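Local structure of HIGH affinity ribose transport protein RBSD (Bacillus subtilis, 1OGE) at residues 23-28 with 106-111; 96-101 with 120-125; 27-32 with 115-120. The protein probably catalyses the interconversion of the beta-pyran and beta-furan forms of D-ribose, the first step towards ribose 5-phosphate, working as a homodecamer built from two pentamers. One frame throughout, in Å; residues are numbered along the deposited sequence.

Interaction 1. Residues 23-28 with 106-111; sequences KIVIAD and KDAKAV. With RP5 (5-O-phosphono-beta-D-ribofuranose), chain G.
Strand 23-27 and the backbone entering strand 111-113 run parallel, with V25 and V111 as the bridge pair, their CA atoms 4.6 Å apart. V25 N donates to A110 O at 3.0 Å (156°), and V25 is also bonded to I112, so that it engages the residues before and after its bridge partner, the pattern of a parallel pair. Two residues earlier in the strand, the loop closes on its start: K109 N meets K23 O almost head-on at 2.8 Å, with an angle of 174° at the hydrogen. A water joins K23 N to D107 O and extends this polar seam.

The apolar seam is built from small groups. The CG2 branch of V25, anti to the carbonyl carbon and beside the backbone N, presses on A108 CB at 3.6 Å. V25 CB faces V111 CG2 at 4.1 Å, while the other branch of V111, CG1, reaches across to A27 CB, two residues beyond V25, at 3.9 Å. Strand 23-27 is an inner strand of the six-stranded mixed sheet, parallel to 111-113 on one flank and antiparallel to 123-127 on the other, where V25 touches I124. I26 points away from the loop, and the end of I24 leads away from it; both pack on helix 51-61, I26 against F51, T54 and A55.

The two lysines leave the seam by different routes. K109 lays CB and CG against K23 O, both at 3.6 Å, then bends at chi2 (-65°), and its ammonium forms a salt bridge with D35 of a neighbouring subunit. K23 sends NZ back to T21 O within its own chain. Past A27, which also packs on N122, the strand delivers D28 to the sugar pocket.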
loop_
_atom_site.group_PDB
_atom_site.type_symbol
_atom_site.label_atom_id
_atom_site.label_comp_id
_atom_site.label_asym_id
_atom_site.label_seq_id
_atom_site.Cartn_x
_atom_site.Cartn_y
_atom_site.Cartn_z
ATOM N N LYS A 23 14.160 -19.757 -10.679
ATOM C CA LYS A 23 14.125 -19.632 -12.125
ATOM C C LYS A 23 13.766 -18.241 -12.624
ATOM O O LYS A 23 13.014 -17.506 -11.972
ATOM C CB LYS A 23 13.107 -20.627 -12.687
ATOM C CG LYS A 23 13.288 -22.047 -12.189
ATOM C CD LYS A 23 12.138 -22.929 -12.629
ATOM C CE LYS A 23 12.297 -24.348 -12.104
ATOM N NZ LYS A 23 12.441 -24.375 -10.619
ATOM N N ILE A 24 14.324 -17.884 -13.780
ATOM C CA ILE A 24 14.014 -16.617 -14.432
ATOM C C ILE A 24 13.754 -16.979 -15.894
ATOM O O ILE A 24 14.258 -17.990 -16.385
ATOM C CB ILE A 24 15.167 -15.572 -14.334
ATOM C CG1 ILE A 24 16.356 -15.989 -15.194
ATOM C CG2 ILE A 24 15.590 -15.398 -12.882
ATOM C CD1 ILE A 24 17.401 -14.888 -15.328
ATOM N N VAL A 25 12.961 -16.166 -16.581
ATOM C CA VAL A 25 12.621 -16.431 -17.973
ATOM C C VAL A 25 13.079 -15.318 -18.913
ATOM O O VAL A 25 13.040 -14.138 -18.563
ATOM C CB VAL A 25 11.083 -16.597 -18.137
ATOM C CG1 VAL A 25 10.728 -16.881 -19.598
ATOM C CG2 VAL A 25 10.575 -17.709 -17.226
ATOM N N ILE A 26 13.531 -15.709 -20.101
ATOM C CA ILE A 26 13.944 -14.763 -21.131
ATOM C C ILE A 26 12.911 -15.039 -22.199
ATOM O O ILE A 26 12.802 -16.162 -22.692
ATOM C CB ILE A 26 15.343 -15.068 -21.690
ATOM C CG1 ILE A 26 16.385 -14.925 -20.580
ATOM C CG2 ILE A 26 15.665 -14.101 -22.826
ATOM C CD1 ILE A 26 17.800 -15.282 -21.020
ATOM N N ALA A 27 12.142 -14.021 -22.551
ATOM C CA ALA A 27 11.073 -14.212 -23.510
ATOM C C ALA A 27 11.180 -13.387 -24.766
ATOM O O ALA A 27 11.874 -12.371 -24.801
ATOM C CB ALA A 27 9.738 -13.916 -22.831
ATOM N N ASP A 28 10.483 -13.846 -25.804
ATOM C CA ASP A 28 10.432 -13.113 -27.053
ATOM C C ASP A 28 9.341 -12.069 -26.805
ATOM O O ASP A 28 8.737 -12.054 -25.733
ATOM C CB ASP A 28 10.078 -14.048 -28.221
ATOM C CG ASP A 28 8.780 -14.816 -28.001
ATOM O OD1 ASP A 28 8.774 -16.040 -28.265
ATOM O OD2 ASP A 28 7.775 -14.199 -27.585
ATOM N N LYS A 106 5.033 -19.771 -14.409
ATOM C CA LYS A 106 4.273 -19.267 -13.264
ATOM C C LYS A 106 5.110 -19.271 -11.982
ATOM O O LYS A 106 4.817 -18.530 -11.044
ATOM C CB LYS A 106 3.008 -20.111 -13.052
ATOM C CG LYS A 106 2.039 -20.076 -14.228
ATOM C CD LYS A 106 0.905 -21.096 -14.085
ATOM C CE LYS A 106 -0.031 -20.760 -12.930
ATOM N NZ LYS A 106 -1.093 -21.797 -12.767
ATOM N N ASP A 107 6.145 -20.106 -11.948
ATOM C CA ASP A 107 7.019 -20.210 -10.777
ATOM C C ASP A 107 8.288 -19.375 -10.907
ATOM O O ASP A 107 9.136 -19.383 -10.009
ATOM C CB ASP A 107 7.422 -21.668 -10.538
ATOM C CG ASP A 107 6.239 -22.556 -10.229
ATOM O OD1 ASP A 107 5.454 -22.194 -9.324
ATOM O OD2 ASP A 107 6.095 -23.616 -10.883
ATOM N N ALA A 108 8.420 -18.663 -12.021
ATOM C CA ALA A 108 9.597 -17.838 -12.264
ATOM C C ALA A 108 9.603 -16.582 -11.399
ATOM O O ALA A 108 8.548 -16.028 -11.089
ATOM C CB ALA A 108 9.667 -17.454 -13.733
ATOM N N LYS A 109 10.802 -16.143 -11.018
ATOM C CA LYS A 109 10.973 -14.948 -10.202
ATOM C C LYS A 109 10.760 -13.705 -11.057
ATOM O O LYS A 109 10.505 -12.616 -10.545
ATOM C CB LYS A 109 12.382 -14.922 -9.593
ATOM C CG LYS A 109 12.668 -16.080 -8.653
ATOM C CD LYS A 109 11.775 -16.006 -7.419
ATOM C CE LYS A 109 11.886 -17.259 -6.558
ATOM N NZ LYS A 109 11.027 -17.172 -5.336
ATOM N N ALA A 110 10.878 -13.864 -12.369
ATOM C CA ALA A 110 10.685 -12.745 -13.274
ATOM C C ALA A 110 10.759 -13.204 -14.716
ATOM O O ALA A 110 11.287 -14.282 -15.023
ATOM C CB ALA A 110 11.739 -11.670 -13.025
ATOM N N VAL A 111 10.214 -12.375 -15.598
ATOM C CA VAL A 111 10.240 -12.653 -17.017
ATOM C C VAL A 111 10.937 -11.455 -17.637
ATOM O O VAL A 111 10.585 -10.306 -17.360
ATOM C CB VAL A 111 8.816 -12.793 -17.606
ATOM C CG1 VAL A 111 8.895 -12.961 -19.122
ATOM C CG2 VAL A 111 8.113 -14.002 -16.998
HETATM C C1 RP5 G . 3.938 -16.983 -27.344
HETATM O O4 RP5 G . 3.330 -17.425 -28.536
HETATM C C2 RP5 G . 5.413 -16.768 -27.683
HETATM O O2 RP5 G . 5.584 -15.492 -28.280
HETATM C C3 RP5 G . 5.650 -17.846 -28.736
HETATM O O3 RP5 G . 6.720 -17.410 -29.565
HETATM C C4 RP5 G . 4.288 -17.949 -29.440
HETATM C C5 RP5 G . 3.941 -19.403 -29.822
HETATM O O5 RP5 G . 2.650 -19.481 -30.467
HETATM P "P'" RP5 G . 2.647 -19.254 -32.033
HETATM O O1X RP5 G . 1.268 -19.383 -32.547
HETATM O O2X RP5 G . 3.170 -17.842 -32.342
HETATM O O3X RP5 G . 3.545 -20.287 -32.720
HETATM O O1 RP5 G . 3.731 -18.024 -26.424
HETATM O O HOH W 1 11.846 -19.835 -9.214
#

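Interaction 2. Residues 96-101 with 120-125; sequences LSHEEF and YANCIL. With RP5 (5-O-phosphono-beta-D-ribofuranose), chain G.
The imidazole of H98 lies under the edge of the Y120 ring, with Y120 CD2 3.6 Å above the imidazole plane and displaced toward its rim. The pair is a T-shaped stack: the centroids are 5.0 Å apart and the planes stand at 84°. With one face against the tyrosine, the histidine turns its own edge to the ligand, NE2 meeting RP5 O1 at 2.7 Å in the plane of the ring, a hydrogen bond in which either atom could be the donor. At the far end of the same tyrosine, Y120 OH lies 2.7 Å from the phosphate oxygen RP5 O3X, so the two rings span the ligand from its O1 hydroxyl to its phosphate.

One helical turn on, F101 repeats the posture of H98, CG anti to the backbone N in both (chi1 -179° and -174°), which sends the two rings out from the helix toward the same segment. F101 CE1 slides along I124 CG1 at 3.7 Å, and F101 CZ approaches C123 N at 3.7 Å; N122 CB meets the same end of the ring, crossing it at about a right angle.

S97, the N-cap, and E100 form a capping box, E100 N donating to S97 OG and S97 N to E100 OE2, both weakly; S97 OG also donates to E100 OE2 at 3.0 Å. In the other segment, an inverse gamma turn centred on A121 leads the chain from Y120 into strand 123-127. Helix 98-104 thus lies over this strand, with I124 wedged among F101, L104, I68 of strand 64-70 and V25 of strand 23-27.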
loop_
_atom_site.group_PDB
_atom_site.type_symbol
_atom_site.label_atom_id
_atom_site.label_comp_id
_atom_site.label_asym_id
_atom_site.label_seq_id
_atom_site.Cartn_x
_atom_site.Cartn_y
_atom_site.Cartn_z
ATOM N N LEU A 96 10.506 -29.238 -23.444
ATOM C CA LEU A 96 9.120 -29.533 -23.121
ATOM C C LEU A 96 8.257 -28.916 -24.203
ATOM O O LEU A 96 8.740 -28.140 -25.027
ATOM C CB LEU A 96 8.739 -28.918 -21.772
ATOM C CG LEU A 96 9.517 -29.347 -20.531
ATOM C CD1 LEU A 96 9.003 -28.569 -19.331
ATOM C CD2 LEU A 96 9.357 -30.840 -20.308
ATOM N N SER A 97 6.979 -29.266 -24.203
ATOM C CA SER A 97 6.057 -28.706 -25.176
ATOM C C SER A 97 5.827 -27.268 -24.730
ATOM O O SER A 97 5.853 -26.973 -23.532
ATOM C CB SER A 97 4.732 -29.476 -25.164
ATOM O OG SER A 97 4.085 -29.360 -23.906
ATOM N N HIS A 98 5.609 -26.376 -25.689
ATOM C CA HIS A 98 5.379 -24.976 -25.372
ATOM C C HIS A 98 4.319 -24.821 -24.282
ATOM O O HIS A 98 4.399 -23.915 -23.452
ATOM C CB HIS A 98 4.943 -24.219 -26.625
ATOM C CG HIS A 98 4.831 -22.743 -26.422
ATOM N ND1 HIS A 98 5.892 -21.966 -26.010
ATOM C CD2 HIS A 98 3.782 -21.898 -26.568
ATOM C CE1 HIS A 98 5.503 -20.708 -25.911
ATOM N NE2 HIS A 98 4.227 -20.640 -26.245
ATOM N N GLU A 99 3.335 -25.713 -24.282
ATOM C CA GLU A 99 2.262 -25.665 -23.296
ATOM C C GLU A 99 2.747 -25.909 -21.876
ATOM O O GLU A 99 2.375 -25.179 -20.958
ATOM C CB GLU A 99 1.169 -26.670 -23.654
ATOM C CG GLU A 99 0.447 -26.320 -24.940
ATOM C CD GLU A 99 -0.034 -24.880 -24.943
ATOM O OE1 GLU A 99 -0.778 -24.503 -24.011
ATOM O OE2 GLU A 99 0.334 -24.125 -25.872
ATOM N N GLU A 100 3.569 -26.934 -21.690
ATOM C CA GLU A 100 4.098 -27.228 -20.366
ATOM C C GLU A 100 5.045 -26.096 -19.979
ATOM O O GLU A 100 5.124 -25.707 -18.814
ATOM C CB GLU A 100 4.867 -28.548 -20.371
ATOM C CG GLU A 100 4.100 -29.728 -20.930
ATOM C CD GLU A 100 4.954 -30.982 -20.996
ATOM O OE1 GLU A 100 5.283 -31.536 -19.921
ATOM O OE2 GLU A 100 5.307 -31.406 -22.120
ATOM N N PHE A 101 5.761 -25.576 -20.974
ATOM C CA PHE A 101 6.705 -24.484 -20.767
ATOM C C PHE A 101 6.026 -23.292 -20.098
ATOM O O PHE A 101 6.515 -22.772 -19.096
ATOM C CB PHE A 101 7.301 -24.034 -22.102
ATOM C CG PHE A 101 8.311 -22.929 -21.970
ATOM C CD1 PHE A 101 9.624 -23.211 -21.605
ATOM C CD2 PHE A 101 7.942 -21.602 -22.184
ATOM C CE1 PHE A 101 10.558 -22.187 -21.457
ATOM C CE2 PHE A 101 8.867 -20.569 -22.037
ATOM C CZ PHE A 101 10.180 -20.862 -21.672
ATOM N N TYR A 120 8.847 -19.144 -30.564
ATOM C CA TYR A 120 9.395 -19.923 -29.462
ATOM C C TYR A 120 10.801 -19.554 -28.986
ATOM O O TYR A 120 11.544 -20.405 -28.486
ATOM C CB TYR A 120 9.330 -21.408 -29.824
ATOM C CG TYR A 120 7.978 -21.811 -30.377
ATOM C CD1 TYR A 120 7.686 -21.659 -31.734
ATOM C CD2 TYR A 120 6.975 -22.294 -29.537
ATOM C CE1 TYR A 120 6.425 -21.977 -32.242
ATOM C CE2 TYR A 120 5.711 -22.613 -30.034
ATOM C CZ TYR A 120 5.444 -22.452 -31.386
ATOM O OH TYR A 120 4.197 -22.765 -31.880
ATOM N N ALA A 121 11.162 -18.284 -29.134
ATOM C CA ALA A 121 12.465 -17.823 -28.678
ATOM C C ALA A 121 12.315 -17.472 -27.198
ATOM O O ALA A 121 12.334 -16.297 -26.825
ATOM C CB ALA A 121 12.908 -16.600 -29.474
ATOM N N ASN A 122 12.139 -18.503 -26.373
ATOM C CA ASN A 122 11.983 -18.343 -24.928
ATOM C C ASN A 122 12.737 -19.452 -24.204
ATOM O O ASN A 122 12.894 -20.551 -24.728
ATOM C CB ASN A 122 10.508 -18.436 -24.504
ATOM C CG ASN A 122 9.588 -17.562 -25.335
ATOM O OD1 ASN A 122 9.038 -18.008 -26.343
ATOM N ND2 ASN A 122 9.419 -16.310 -24.923
ATOM N N CYS A 123 13.200 -19.165 -22.993
ATOM C CA CYS A 123 13.889 -20.178 -22.204
ATOM C C CYS A 123 13.885 -19.830 -20.723
ATOM O O CYS A 123 13.808 -18.661 -20.343
ATOM C CB CYS A 123 15.332 -20.373 -22.690
ATOM S SG CYS A 123 16.489 -19.088 -22.204
ATOM N N ILE A 124 13.953 -20.865 -19.897
ATOM C CA ILE A 124 13.973 -20.718 -18.451
ATOM C C ILE A 124 15.363 -21.086 -17.937
ATOM O O ILE A 124 15.854 -22.182 -18.206
ATOM C CB ILE A 124 12.935 -21.662 -17.782
ATOM C CG1 ILE A 124 11.516 -21.149 -18.042
ATOM C CG2 ILE A 124 13.209 -21.781 -16.282
ATOM C CD1 ILE A 124 10.427 -22.060 -17.477
ATOM N N LEU A 125 16.000 -20.170 -17.217
ATOM C CA LEU A 125 17.322 -20.448 -16.652
ATOM C C LEU A 125 17.155 -20.794 -15.181
ATOM O O LEU A 125 16.609 -20.005 -14.410
ATOM C CB LEU A 125 18.243 -19.233 -16.771
ATOM C CG LEU A 125 18.561 -18.699 -18.160
ATOM C CD1 LEU A 125 19.572 -17.575 -18.032
ATOM C CD2 LEU A 125 19.114 -19.815 -19.034
HETATM C C1 RP5 G . 3.938 -16.983 -27.344
HETATM O O4 RP5 G . 3.330 -17.425 -28.536
HETATM C C2 RP5 G . 5.413 -16.768 -27.683
HETATM O O2 RP5 G . 5.584 -15.492 -28.280
HETATM C C3 RP5 G . 5.650 -17.846 -28.736
HETATM O O3 RP5 G . 6.720 -17.410 -29.565
HETATM C C4 RP5 G . 4.288 -17.949 -29.440
HETATM C C5 RP5 G . 3.941 -19.403 -29.822
HETATM O O5 RP5 G . 2.650 -19.481 -30.467
HETATM P "P'" RP5 G . 2.647 -19.254 -32.033
HETATM O O1X RP5 G . 1.268 -19.383 -32.547
HETATM O O2X RP5 G . 3.170 -17.842 -32.342
HETATM O O3X RP5 G . 3.545 -20.287 -32.720
HETATM O O1 RP5 G . 3.731 -18.024 -26.424
#

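Interaction 3. Residues 27-32 with 115-120; sequences ADAGLP and GEFTPY. With RP5 (5-O-phosphono-beta-D-ribofuranose), chain G.
The F117 ring meets the methyl of A29 at a slant, CE1 lying 3.5 Å from A29 CB, and the ring of F131 from a neighbouring subunit also comes against it. At the other end of segment 115-120 the Y120 ring receives RP5 C5 over one face, 3.7 Å from CE2. Between them sits the D28 carboxylate, its OD2 met by L31 N nearly along the C-O axis and by G30 N at 2.7 Å on the anti side, 20° out of plane. The bond from G30 N closes an Asx turn, and that from L31 N extends it to an Asx motif; both follow from CG being folded between the backbone N and the carbonyl carbon (chi1 55°), back over the residues that come next.

The two loops are tied by A29 N, which donates to E116 O at 2.9 Å with an almost linear N-H (178°). The same carbonyl oxygen lies 3.3 Å from D28 CB. E116 bends at chi2, its OE2 taking a bond from T118 OG1 while OE1 accepts from F51 N.

Toward the sugar, D28 OD2 accepts from RP5 O2 at 2.6 Å and OD1 from RP5 O3 at 2.8 Å; Y120 N in turn donates to O3 at 2.9 Å. Replacing D28 with an alanine would probably leave both hydroxyls and the N-H groups of G30 and L31 without their acceptor, and the loop freer to move. With H20 of a neighbouring subunit, probably the proton donor, also bonded to the ligand, the chemistry is consistent with a pocket that reads O2 and O3 of the sugar through one carboxylate held in orientation by the G30 and L31 N-H groups.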
loop_
_atom_site.group_PDB
_atom_site.type_symbol
_atom_site.label_atom_id
_atom_site.label_comp_id
_atom_site.label_asym_id
_atom_site.label_seq_id
_atom_site.Cartn_x
_atom_site.Cartn_y
_atom_site.Cartn_z
ATOM N N ALA A 27 12.142 -14.021 -22.551
ATOM C CA ALA A 27 11.073 -14.212 -23.510
ATOM C C ALA A 27 11.180 -13.387 -24.766
ATOM O O ALA A 27 11.874 -12.371 -24.801
ATOM C CB ALA A 27 9.738 -13.916 -22.831
ATOM N N ASP A 28 10.483 -13.846 -25.804
ATOM C CA ASP A 28 10.432 -13.113 -27.053
ATOM C C ASP A 28 9.341 -12.069 -26.805
ATOM O O ASP A 28 8.737 -12.054 -25.733
ATOM C CB ASP A 28 10.078 -14.048 -28.221
ATOM C CG ASP A 28 8.780 -14.816 -28.001
ATOM O OD1 ASP A 28 8.774 -16.040 -28.265
ATOM O OD2 ASP A 28 7.775 -14.199 -27.585
ATOM N N ALA A 29 9.088 -11.201 -27.775
ATOM C CA ALA A 29 8.095 -10.150 -27.603
ATOM C C ALA A 29 6.638 -10.607 -27.432
ATOM O O ALA A 29 5.781 -9.805 -27.053
ATOM C CB ALA A 29 8.188 -9.169 -28.766
ATOM N N GLY A 30 6.358 -11.882 -27.687
ATOM C CA GLY A 30 4.987 -12.353 -27.589
ATOM C C GLY A 30 4.587 -13.213 -26.404
ATOM O O GLY A 30 3.396 -13.375 -26.146
ATOM N N LEU A 31 5.555 -13.765 -25.681
ATOM C CA LEU A 31 5.233 -14.618 -24.547
ATOM C C LEU A 31 4.389 -13.907 -23.485
ATOM O O LEU A 31 4.750 -12.829 -23.014
ATOM C CB LEU A 31 6.505 -15.134 -23.876
ATOM C CG LEU A 31 6.223 -16.145 -22.758
ATOM C CD1 LEU A 31 5.809 -17.458 -23.391
ATOM C CD2 LEU A 31 7.453 -16.349 -21.880
ATOM N N PRO A 32 3.248 -14.505 -23.103
ATOM C CA PRO A 32 2.382 -13.905 -22.081
ATOM C C PRO A 32 3.044 -14.104 -20.711
ATOM O O PRO A 32 3.754 -15.094 -20.499
ATOM C CB PRO A 32 1.091 -14.705 -22.216
ATOM C CG PRO A 32 1.607 -16.082 -22.581
ATOM C CD PRO A 32 2.653 -15.747 -23.633
ATOM N N GLY A 115 13.313 -7.986 -27.468
ATOM C CA GLY A 115 12.616 -7.499 -28.643
ATOM C C GLY A 115 12.574 -8.563 -29.723
ATOM O O GLY A 115 12.253 -8.276 -30.877
ATOM N N GLU A 116 12.890 -9.798 -29.342
ATOM C CA GLU A 116 12.915 -10.924 -30.272
ATOM C C GLU A 116 11.561 -11.178 -30.928
ATOM O O GLU A 116 10.561 -11.427 -30.245
ATOM C CB GLU A 116 13.375 -12.186 -29.537
ATOM C CG GLU A 116 13.723 -13.359 -30.442
ATOM C CD GLU A 116 14.889 -13.050 -31.368
ATOM O OE1 GLU A 116 15.973 -12.680 -30.868
ATOM O OE2 GLU A 116 14.722 -13.179 -32.598
ATOM N N PHE A 117 11.537 -11.117 -32.257
ATOM C CA PHE A 117 10.316 -11.346 -33.025
ATOM C C PHE A 117 10.340 -12.672 -33.778
ATOM O O PHE A 117 9.974 -12.729 -34.951
ATOM C CB PHE A 117 10.087 -10.206 -34.021
ATOM C CG PHE A 117 9.135 -9.148 -33.532
ATOM C CD1 PHE A 117 9.328 -8.528 -32.299
ATOM C CD2 PHE A 117 8.051 -8.756 -34.317
ATOM C CE1 PHE A 117 8.454 -7.531 -31.853
ATOM C CE2 PHE A 117 7.171 -7.758 -33.880
ATOM C CZ PHE A 117 7.373 -7.145 -32.646
ATOM N N THR A 118 10.784 -13.732 -33.113
ATOM C CA THR A 118 10.813 -15.049 -33.741
ATOM C C THR A 118 10.121 -16.057 -32.830
ATOM O O THR A 118 10.182 -15.946 -31.604
ATOM C CB THR A 118 12.254 -15.538 -34.028
ATOM O OG1 THR A 118 12.945 -15.770 -32.794
ATOM C CG2 THR A 118 13.005 -14.511 -34.855
ATOM N N PRO A 119 9.447 -17.052 -33.426
ATOM C CA PRO A 119 8.713 -18.115 -32.735
ATOM C C PRO A 119 9.496 -18.916 -31.702
ATOM O O PRO A 119 10.638 -19.319 -31.934
ATOM C CB PRO A 119 8.233 -19.003 -33.884
ATOM C CG PRO A 119 8.058 -18.034 -35.004
ATOM C CD PRO A 119 9.299 -17.187 -34.887
ATOM N N TYR A 120 8.847 -19.144 -30.564
ATOM C CA TYR A 120 9.395 -19.923 -29.462
ATOM C C TYR A 120 10.801 -19.554 -28.986
ATOM O O TYR A 120 11.544 -20.405 -28.486
ATOM C CB TYR A 120 9.330 -21.408 -29.824
ATOM C CG TYR A 120 7.978 -21.811 -30.377
ATOM C CD1 TYR A 120 7.686 -21.659 -31.734
ATOM C CD2 TYR A 120 6.975 -22.294 -29.537
ATOM C CE1 TYR A 120 6.425 -21.977 -32.242
ATOM C CE2 TYR A 120 5.711 -22.613 -30.034
ATOM C CZ TYR A 120 5.444 -22.452 -31.386
ATOM O OH TYR A 120 4.197 -22.765 -31.880
HETATM C C1 RP5 G . 3.938 -16.983 -27.344
HETATM O O4 RP5 G . 3.330 -17.425 -28.536
HETATM C C2 RP5 G . 5.413 -16.768 -27.683
HETATM O O2 RP5 G . 5.584 -15.492 -28.280
HETATM C C3 RP5 G . 5.650 -17.846 -28.736
HETATM O O3 RP5 G . 6.720 -17.410 -29.565
HETATM C C4 RP5 G . 4.288 -17.949 -29.440
HETATM C C5 RP5 G . 3.941 -19.403 -29.822
HETATM O O5 RP5 G . 2.650 -19.481 -30.467
HETATM P "P'" RP5 G . 2.647 -19.254 -32.033
HETATM O O1X RP5 G . 1.268 -19.383 -32.547
HETATM O O2X RP5 G . 3.170 -17.842 -32.342
HETATM O O3X RP5 G . 3.545 -20.287 -32.720
HETATM O O1 RP5 G . 3.731 -18.024 -26.424
#

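The three contacts converge on one RP5 molecule, from strands, loops and helix 98-104. Interactions 1 and 2, centres 10 Å apart, sit on adjoining antiparallel strands, 23-27 and 123-127, stitched by probable hydrogen bonds from L125 N to I24 O (2.9 Å) and from I26 N to C123 O (3.0 Å). Interaction 3 continues both in loops, sharing A27 and D28 with interaction 1 and Y120 with interaction 2; V25 of interaction 1 touches L31 of interaction 3, CG1 to CD2 4.0 Å. Interaction 1 reaches the ligand through D28, which interaction 3 holds at O2 and O3; interaction 2 brings H98 to O1, Y120 lies beside O3 and the phosphate, and H20 of a neighbouring subunit completes the site.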